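Local coordinates for Mll8374 protein (Mesorhizobium loti, PDB 3B5E), which probably hydrolyses carboxylic ester bonds as a serine carboxylesterase of the alpha/beta-hydrolase fold, its natural substrate not being established, at residues A[19-25]-A[57-63]; A[15-20]-A[102-106]. The contacts are given in a common frame with arbitrary orientation. Numbering follows the deposited sequence.

In the fold
From the N terminus, the chain passes through the loop 15-19 and then forms the edge strand 20-23; interaction 2 uses the loop leading into the strand and interaction 1 the strand itself, and they share Pro19 and Tyr20. Interaction 1 closes a loop of 31 residues, which holds strand 32-36 and helix 47-53, when strand 58-62 returns antiparallel to strand 20-23. Interaction 2 closes a longer loop of 81 residues, reaching the C-terminal end of helix 85-106, and interaction 1 is nested inside it. Their centres lie about 9 Å apart. Together they tie the edge of the seven-stranded sheet to the end of a helix packed on it; Leu22 CD2 and His106 ND1, 3.3 Å apart, join the two contacts directly.

Interaction 1: A[19-25]-A[57-63]; sequences PYRLLGA and ATLVAAR. With EDO (1,2-ethanediol), chain K.
The antiparallel edge of an alpha/beta-hydrolase sheet is formed here: strand 20-23, outermost in the chain, runs beside strand 58-62 with axes 4.6 Å apart at closest and N-to-C directions at 163°. Tyr20 faces Ala62 and Leu22 faces Val60 as non-hydrogen-bonded pairs (CA-CA 4.2 and 5.0 Å); Arg21 with Ala61 and Leu23 with Leu59 are hydrogen-bonded pairs. Their bonds are Arg21 N to Ala61 O 3.0 Å, Ala61 N to Arg21 O 2.9 Å, Leu23 N to Leu59 O 2.9 Å and Leu59 N to Leu23 O 2.8 Å; Arg63 N to Pro19 O, 2.8 Å, extends the series. On the face of Tyr20 and Leu22, turned to helix 85-106, Leu22 (chi1 t, chi2 p) brings CD1 to 3.9 Å from Val60 CG2. On the other, Leu23 CD1 lies 4.0 Å from Ala61 CB, and helix 47-53 covers both residues. Arg21 and Arg63 both form salt bridges to Glu43, and Arg21 NH1 also hydrogen-bonds Ser10 O. Gly24 ends the pairing at phi 72°, psi 11°; a CB there would clash with Ala57 O. At the opposite end, Arg63 NH2 makes a weak hydrogen bond to O1 of 1,2-ethanediol, 3.4 Å away.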
ATOM      1  N   PRO A  19       3.433  -7.313  12.657  1.00 19.00           N
ATOM      2  CA  PRO A  19       4.329  -8.383  12.219  1.00 19.49           C
ATOM      3  C   PRO A  19       4.783  -8.157  10.769  1.00 19.19           C
ATOM      4  O   PRO A  19       4.052  -7.565   9.979  1.00 17.27           O
ATOM      5  CB  PRO A  19       3.479  -9.653  12.335  1.00 17.25           C
ATOM      6  CG  PRO A  19       2.257  -9.258  13.047  1.00 21.87           C
ATOM      7  CD  PRO A  19       2.061  -7.802  12.841  1.00 17.57           C
ATOM      8  N   TYR A  20       5.999  -8.581  10.455  1.00 17.15           N
ATOM      9  CA  TYR A  20       6.557  -8.408   9.118  1.00 17.51           C
ATOM     10  C   TYR A  20       7.668  -9.371   8.811  1.00 18.36           C
ATOM     11  O   TYR A  20       8.313  -9.898   9.715  1.00 20.97           O
ATOM     12  CB  TYR A  20       7.019  -6.962   8.856  1.00 17.02           C
ATOM     13  CG  TYR A  20       8.249  -6.575   9.628  1.00 17.31           C
ATOM     14  CD1 TYR A  20       8.189  -6.336  11.002  1.00 18.69           C
ATOM     15  CD2 TYR A  20       9.485  -6.517   8.994  1.00 18.08           C
ATOM     16  CE1 TYR A  20       9.341  -6.006  11.726  1.00 19.01           C
ATOM     17  CE2 TYR A  20      10.630  -6.199   9.687  1.00 19.55           C
ATOM     18  CZ  TYR A  20      10.569  -5.948  11.047  1.00 18.61           C
ATOM     19  OH  TYR A  20      11.756  -5.641  11.694  1.00 19.33           O
ATOM     20  N   ARG A  21       7.895  -9.573   7.513  1.00 18.17           N
ATOM     21  CA  ARG A  21       9.050 -10.288   7.014  1.00 19.42           C
ATOM     22  C   ARG A  21       9.899  -9.284   6.220  1.00 19.96           C
ATOM     23  O   ARG A  21       9.356  -8.382   5.538  1.00 16.73           O
ATOM     24  CB  ARG A  21       8.622 -11.413   6.088  1.00 19.31           C
ATOM     25  CG  ARG A  21       7.824 -12.478   6.759  1.00 19.85           C
ATOM     26  CD  ARG A  21       7.381 -13.491   5.726  1.00 20.65           C
ATOM     27  NE  ARG A  21       6.482 -14.477   6.328  1.00 19.13           N
ATOM     28  CZ  ARG A  21       6.848 -15.607   6.930  1.00 24.36           C
ATOM     29  NH1 ARG A  21       8.114 -15.989   7.021  1.00 27.11           N
ATOM     30  NH2 ARG A  21       5.912 -16.384   7.444  1.00 25.69           N
ATOM     31  N   LEU A  22      11.214  -9.479   6.286  1.00 17.58           N
ATOM     32  CA  LEU A  22      12.190  -8.637   5.592  1.00 15.58           C
ATOM     33  C   LEU A  22      12.915  -9.483   4.558  1.00 16.72           C
ATOM     34  O   LEU A  22      13.674 -10.393   4.933  1.00 17.95           O
ATOM     35  CB  LEU A  22      13.215  -8.029   6.562  1.00 16.82           C
ATOM     36  CG  LEU A  22      14.130  -6.925   5.984  1.00 15.55           C
ATOM     37  CD1 LEU A  22      13.340  -5.610   5.632  1.00 18.48           C
ATOM     38  CD2 LEU A  22      15.281  -6.631   6.903  1.00 15.46           C
ATOM     39  N   LEU A  23      12.663  -9.186   3.287  1.00 15.55           N
ATOM     40  CA  LEU A  23      13.261  -9.907   2.158  1.00 15.99           C
ATOM     41  C   LEU A  23      14.210  -9.048   1.307  1.00 16.11           C
ATOM     42  O   LEU A  23      14.055  -7.848   1.181  1.00 18.79           O
ATOM     43  CB  LEU A  23      12.160 -10.530   1.290  1.00 17.85           C
ATOM     44  CG  LEU A  23      11.085 -11.366   1.993  1.00 20.50           C
ATOM     45  CD1 LEU A  23       9.842 -10.578   2.494  1.00 16.66           C
ATOM     46  CD2 LEU A  23      10.657 -12.403   0.991  1.00 24.50           C
ATOM     47  N   GLY A  24      15.254  -9.682   0.788  1.00 15.85           N
ATOM     48  CA  GLY A  24      16.180  -9.021  -0.143  1.00 16.95           C
ATOM     49  C   GLY A  24      17.104  -7.980   0.460  1.00 17.19           C
ATOM     50  O   GLY A  24      17.751  -7.246  -0.269  1.00 16.66           O
ATOM     51  N   ALA A  25      17.165  -7.909   1.785  1.00 18.66           N
ATOM     52  CA  ALA A  25      17.968  -6.877   2.469  1.00 17.87           C
ATOM     53  C   ALA A  25      19.463  -6.950   2.217  1.00 17.97           C
ATOM     54  O   ALA A  25      20.154  -5.952   2.426  1.00 21.13           O
ATOM     55  CB  ALA A  25      17.652  -6.837   3.989  1.00 16.21           C
ATOM     56  N   ALA A  57      15.083  -5.275  -4.700  1.00 20.58           N
ATOM     57  CA  ALA A  57      14.638  -4.373  -3.656  1.00 20.05           C
ATOM     58  C   ALA A  57      14.496  -5.094  -2.314  1.00 18.63           C
ATOM     59  O   ALA A  57      14.183  -6.282  -2.249  1.00 20.90           O
ATOM     60  CB  ALA A  57      13.264  -3.687  -4.038  1.00 17.29           C
ATOM     61  N   THR A  58      14.769  -4.348  -1.251  1.00 19.65           N
ATOM     62  CA  THR A  58      14.397  -4.765   0.085  1.00 19.78           C
ATOM     63  C   THR A  58      12.874  -4.659   0.205  1.00 20.35           C
ATOM     64  O   THR A  58      12.279  -3.601  -0.070  1.00 20.69           O
ATOM     65  CB  THR A  58      15.081  -3.889   1.136  1.00 19.77           C
ATOM     66  OG1 THR A  58      16.496  -3.970   0.950  1.00 18.39           O
ATOM     67  CG2 THR A  58      14.714  -4.365   2.532  1.00 17.43           C
ATOM     68  N   LEU A  59      12.264  -5.765   0.622  1.00 19.30           N
ATOM     69  CA  LEU A  59      10.844  -5.857   0.809  1.00 17.80           C
ATOM     70  C   LEU A  59      10.526  -5.926   2.303  1.00 20.34           C
ATOM     71  O   LEU A  59      11.079  -6.767   3.026  1.00 19.39           O
ATOM     72  CB  LEU A  59      10.286  -7.097   0.100  1.00 18.53           C
ATOM     73  CG  LEU A  59      10.659  -7.267  -1.374  1.00 20.16           C
ATOM     74  CD1 LEU A  59       9.970  -8.518  -1.895  1.00 16.64           C
ATOM     75  CD2 LEU A  59      10.312  -6.024  -2.249  1.00 17.30           C
ATOM     76  N   VAL A  60       9.651  -5.021   2.752  1.00 18.04           N
ATOM     77  CA  VAL A  60       9.000  -5.110   4.077  1.00 19.40           C
ATOM     78  C   VAL A  60       7.587  -5.615   3.829  1.00 17.50           C
ATOM     79  O   VAL A  60       6.696  -4.859   3.420  1.00 19.30           O
ATOM     80  CB  VAL A  60       8.974  -3.774   4.866  1.00 18.48           C
ATOM     81  CG1 VAL A  60       8.279  -3.941   6.246  1.00 18.52           C
ATOM     82  CG2 VAL A  60      10.375  -3.186   5.049  1.00 18.22           C
ATOM     83  N   ALA A  61       7.392  -6.907   4.056  1.00 17.33           N
ATOM     84  CA  ALA A  61       6.100  -7.545   3.849  1.00 18.01           C
ATOM     85  C   ALA A  61       5.382  -7.553   5.206  1.00 19.34           C
ATOM     86  O   ALA A  61       5.607  -8.438   6.025  1.00 18.26           O
ATOM     87  CB  ALA A  61       6.289  -8.930   3.314  1.00 16.71           C
ATOM     88  N   ALA A  62       4.516  -6.550   5.406  1.00 20.56           N
ATOM     89  CA  ALA A  62       3.846  -6.302   6.675  1.00 19.36           C
ATOM     90  C   ALA A  62       2.503  -7.034   6.765  1.00 19.30           C
ATOM     91  O   ALA A  62       1.813  -7.256   5.754  1.00 19.06           O
ATOM     92  CB  ALA A  62       3.661  -4.825   6.876  1.00 20.08           C
ATOM     93  N   ARG A  63       2.118  -7.360   7.989  1.00 18.86           N
ATOM     94  CA  ARG A  63       0.843  -8.053   8.255  1.00 19.04           C
ATOM     95  C   ARG A  63      -0.117  -7.155   9.015  1.00 18.94           C
ATOM     96  O   ARG A  63       0.265  -6.529   9.994  1.00 19.55           O
ATOM     97  CB  ARG A  63       1.093  -9.324   9.062  1.00 18.37           C
ATOM     98  CG  ARG A  63      -0.161 -10.195   9.323  1.00 17.45           C
ATOM     99  CD  ARG A  63       0.083 -11.322  10.274  1.00 20.87           C
ATOM    100  NE  ARG A  63       0.833 -12.393   9.616  1.00 19.86           N
ATOM    101  CZ  ARG A  63       1.037 -13.601  10.123  1.00 22.84           C
ATOM    102  NH1 ARG A  63       0.595 -13.922  11.324  1.00 22.54           N
ATOM    103  NH2 ARG A  63       1.694 -14.497   9.414  1.00 23.86           N
TER
HETATM  104  C1  EDO K 231       1.196 -17.123  12.756  1.00 64.31           C
HETATM  105  O1  EDO K 231       1.670 -17.245  11.411  1.00 64.41           O
HETATM  106  C2  EDO K 231      -0.213 -17.696  12.841  1.00 69.57           C
HETATM  107  O2  EDO K 231      -1.195 -16.652  12.789  1.00 67.21           O

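Interaction 2: A[15-20]-A[102-106]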
ATOM      1  N   ASP A  15       8.435  -8.286  17.031  1.00 25.87           N
ATOM      2  CA  ASP A  15       8.673  -7.367  18.144  1.00 27.88           C
ATOM      3  C   ASP A  15       8.394  -5.893  17.851  1.00 27.48           C
ATOM      4  O   ASP A  15       8.503  -5.067  18.761  1.00 29.46           O
ATOM      5  CB  ASP A  15      10.074  -7.526  18.702  1.00 30.00           C
ATOM      6  CG  ASP A  15      11.120  -7.481  17.648  1.00 34.53           C
ATOM      7  OD1 ASP A  15      10.759  -7.510  16.452  1.00 38.23           O
ATOM      8  OD2 ASP A  15      12.310  -7.473  18.019  1.00 46.14           O
ATOM      9  N   LEU A  16       8.012  -5.549  16.619  1.00 25.10           N
ATOM     10  CA  LEU A  16       7.547  -4.190  16.320  1.00 24.22           C
ATOM     11  C   LEU A  16       6.008  -4.184  16.315  1.00 24.71           C
ATOM     12  O   LEU A  16       5.386  -5.205  16.556  1.00 25.83           O
ATOM     13  CB  LEU A  16       8.154  -3.682  14.995  1.00 25.55           C
ATOM     14  CG  LEU A  16       9.680  -3.602  14.938  1.00 26.96           C
ATOM     15  CD1 LEU A  16      10.191  -2.968  13.625  1.00 22.91           C
ATOM     16  CD2 LEU A  16      10.209  -2.854  16.147  1.00 23.66           C
ATOM     17  N   ALA A  17       5.402  -3.038  16.051  1.00 24.02           N
ATOM     18  CA  ALA A  17       3.945  -2.878  16.192  1.00 24.58           C
ATOM     19  C   ALA A  17       3.140  -3.769  15.246  1.00 22.51           C
ATOM     20  O   ALA A  17       2.040  -4.177  15.585  1.00 23.60           O
ATOM     21  CB  ALA A  17       3.556  -1.406  16.007  1.00 25.83           C
ATOM     22  N   PHE A  18       3.696  -4.053  14.063  1.00 22.00           N
ATOM     23  CA  PHE A  18       3.073  -4.923  13.060  1.00 21.44           C
ATOM     24  C   PHE A  18       3.990  -6.094  12.788  1.00 19.89           C
ATOM     25  O   PHE A  18       5.194  -5.905  12.691  1.00 19.93           O
ATOM     26  CB  PHE A  18       2.835  -4.152  11.732  1.00 19.39           C
ATOM     27  CG  PHE A  18       1.720  -3.157  11.811  1.00 19.55           C
ATOM     28  CD1 PHE A  18       1.862  -1.994  12.565  1.00 19.35           C
ATOM     29  CD2 PHE A  18       0.514  -3.386  11.169  1.00 17.88           C
ATOM     30  CE1 PHE A  18       0.817  -1.084  12.651  1.00 19.06           C
ATOM     31  CE2 PHE A  18      -0.512  -2.473  11.244  1.00 20.85           C
ATOM     32  CZ  PHE A  18      -0.368  -1.340  12.002  1.00 17.47           C
ATOM     33  N   PRO A  19       3.433  -7.313  12.657  1.00 19.00           N
ATOM     34  CA  PRO A  19       4.329  -8.383  12.219  1.00 19.49           C
ATOM     35  C   PRO A  19       4.783  -8.157  10.769  1.00 19.19           C
ATOM     36  O   PRO A  19       4.052  -7.565   9.979  1.00 17.27           O
ATOM     37  CB  PRO A  19       3.479  -9.653  12.335  1.00 17.25           C
ATOM     38  CG  PRO A  19       2.257  -9.258  13.047  1.00 21.87           C
ATOM     39  CD  PRO A  19       2.061  -7.802  12.841  1.00 17.57           C
ATOM     40  N   TYR A  20       5.999  -8.581  10.455  1.00 17.15           N
ATOM     41  CA  TYR A  20       6.557  -8.408   9.118  1.00 17.51           C
ATOM     42  C   TYR A  20       7.668  -9.371   8.811  1.00 18.36           C
ATOM     43  O   TYR A  20       8.313  -9.898   9.715  1.00 20.97           O
ATOM     44  CB  TYR A  20       7.019  -6.962   8.856  1.00 17.02           C
ATOM     45  CG  TYR A  20       8.249  -6.575   9.628  1.00 17.31           C
ATOM     46  CD1 TYR A  20       8.189  -6.336  11.002  1.00 18.69           C
ATOM     47  CD2 TYR A  20       9.485  -6.517   8.994  1.00 18.08           C
ATOM     48  CE1 TYR A  20       9.341  -6.006  11.726  1.00 19.01           C
ATOM     49  CE2 TYR A  20      10.630  -6.199   9.687  1.00 19.55           C
ATOM     50  CZ  TYR A  20      10.569  -5.948  11.047  1.00 18.61           C
ATOM     51  OH  TYR A  20      11.756  -5.641  11.694  1.00 19.33           O
ATOM     52  N   ALA A 102      10.726   0.426  11.708  1.00 20.23           N
ATOM     53  CA  ALA A 102      11.274  -0.516  10.724  1.00 21.15           C
ATOM     54  C   ALA A 102      12.416   0.126   9.917  1.00 20.76           C
ATOM     55  O   ALA A 102      13.450  -0.506   9.662  1.00 18.49           O
ATOM     56  CB  ALA A 102      10.169  -1.053   9.793  1.00 21.01           C
ATOM     57  N   ALA A 103      12.248   1.386   9.514  1.00 19.85           N
ATOM     58  CA  ALA A 103      13.311   2.086   8.770  1.00 21.26           C
ATOM     59  C   ALA A 103      14.599   2.258   9.591  1.00 20.23           C
ATOM     60  O   ALA A 103      15.729   2.032   9.101  1.00 19.20           O
ATOM     61  CB  ALA A 103      12.789   3.444   8.257  1.00 18.74           C
ATOM     62  N   LYS A 104      14.446   2.641  10.852  1.00 20.90           N
ATOM     63  CA  LYS A 104      15.590   2.795  11.751  1.00 22.16           C
ATOM     64  C   LYS A 104      16.308   1.450  11.966  1.00 19.69           C
ATOM     65  O   LYS A 104      17.545   1.349  11.922  1.00 18.27           O
ATOM     66  CB  LYS A 104      15.148   3.365  13.117  1.00 24.60           C
ATOM     67  CG  LYS A 104      15.006   4.878  13.177  1.00 32.26           C
ATOM     68  N   ARG A 105      15.521   0.414  12.213  1.00 17.47           N
ATOM     69  CA  ARG A 105      16.064  -0.880  12.528  1.00 19.36           C
ATOM     70  C   ARG A 105      16.889  -1.495  11.372  1.00 18.64           C
ATOM     71  O   ARG A 105      17.926  -2.140  11.605  1.00 20.80           O
ATOM     72  CB  ARG A 105      14.938  -1.829  12.928  1.00 20.41           C
ATOM     73  CG  ARG A 105      15.415  -3.239  13.025  1.00 26.98           C
ATOM     74  CD  ARG A 105      14.327  -4.127  13.457  1.00 32.59           C
ATOM     75  NE  ARG A 105      14.162  -4.138  14.900  1.00 35.45           N
ATOM     76  CZ  ARG A 105      13.297  -4.940  15.518  1.00 41.65           C
ATOM     77  NH1 ARG A 105      12.522  -5.787  14.810  1.00 37.50           N
ATOM     78  NH2 ARG A 105      13.206  -4.891  16.834  1.00 32.61           N
ATOM     79  N   HIS A 106      16.418  -1.312  10.143  1.00 19.60           N
ATOM     80  CA  HIS A 106      17.009  -1.969   8.978  1.00 18.84           C
ATOM     81  C   HIS A 106      17.725  -1.009   8.018  1.00 18.67           C
ATOM     82  O   HIS A 106      18.160  -1.403   6.934  1.00 17.80           O
ATOM     83  CB  HIS A 106      15.930  -2.761   8.265  1.00 18.68           C
ATOM     84  CG  HIS A 106      15.269  -3.791   9.133  1.00 18.41           C
ATOM     85  ND1 HIS A 106      15.931  -4.912   9.604  1.00 17.04           N
ATOM     86  CD2 HIS A 106      14.005  -3.874   9.609  1.00 18.58           C
ATOM     87  CE1 HIS A 106      15.091  -5.641  10.322  1.00 20.53           C
ATOM     88  NE2 HIS A 106      13.920  -5.030  10.344  1.00 18.31           N
TER
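Asp15 opens the loop with chi1 near +60°, which carries its carboxylate to the guanidinium of Arg105. The salt bridge is bidentate: Arg105 NH1 donates to Asp15 OD1 and Arg105 NH2 to Asp15 OD2, both at 3.0 Å, with N-H...O angles of 171° and 142°. Leu16 points its CA-to-CB bond at the helix; its CG lies over one face of the same guanidinium, 3.6 Å from Arg105 NH1, while its CD1 approaches Ala102 CB at 4.3 Å. Ala17 to Pro19 curve away from 102-106, and the Phe18 ring packs farther back along the helix, against Phe95 and Phe98. At Tyr20 the chain returns as it enters the edge strand. With chi1 at 71°, the phenol reaches the helix end, where its OH accepts a hydrogen bond from Arg105 NH1 (3.2 Å) and shares a short one with His106 NE2 (2.6 Å). The Tyr20 and His106 rings meet rim to rim, planes at 73° and centroids 5.7 Å apart, neither over the face of the other, so the hydrogen bond and not a stack links them. Arg105 thus joins both ends of the loop, fastening the entry to the first sheet strand to the C-terminal turn of helix 85-106, a loop-to-helix contact beside the edge of the alpha/beta-hydrolase sheet.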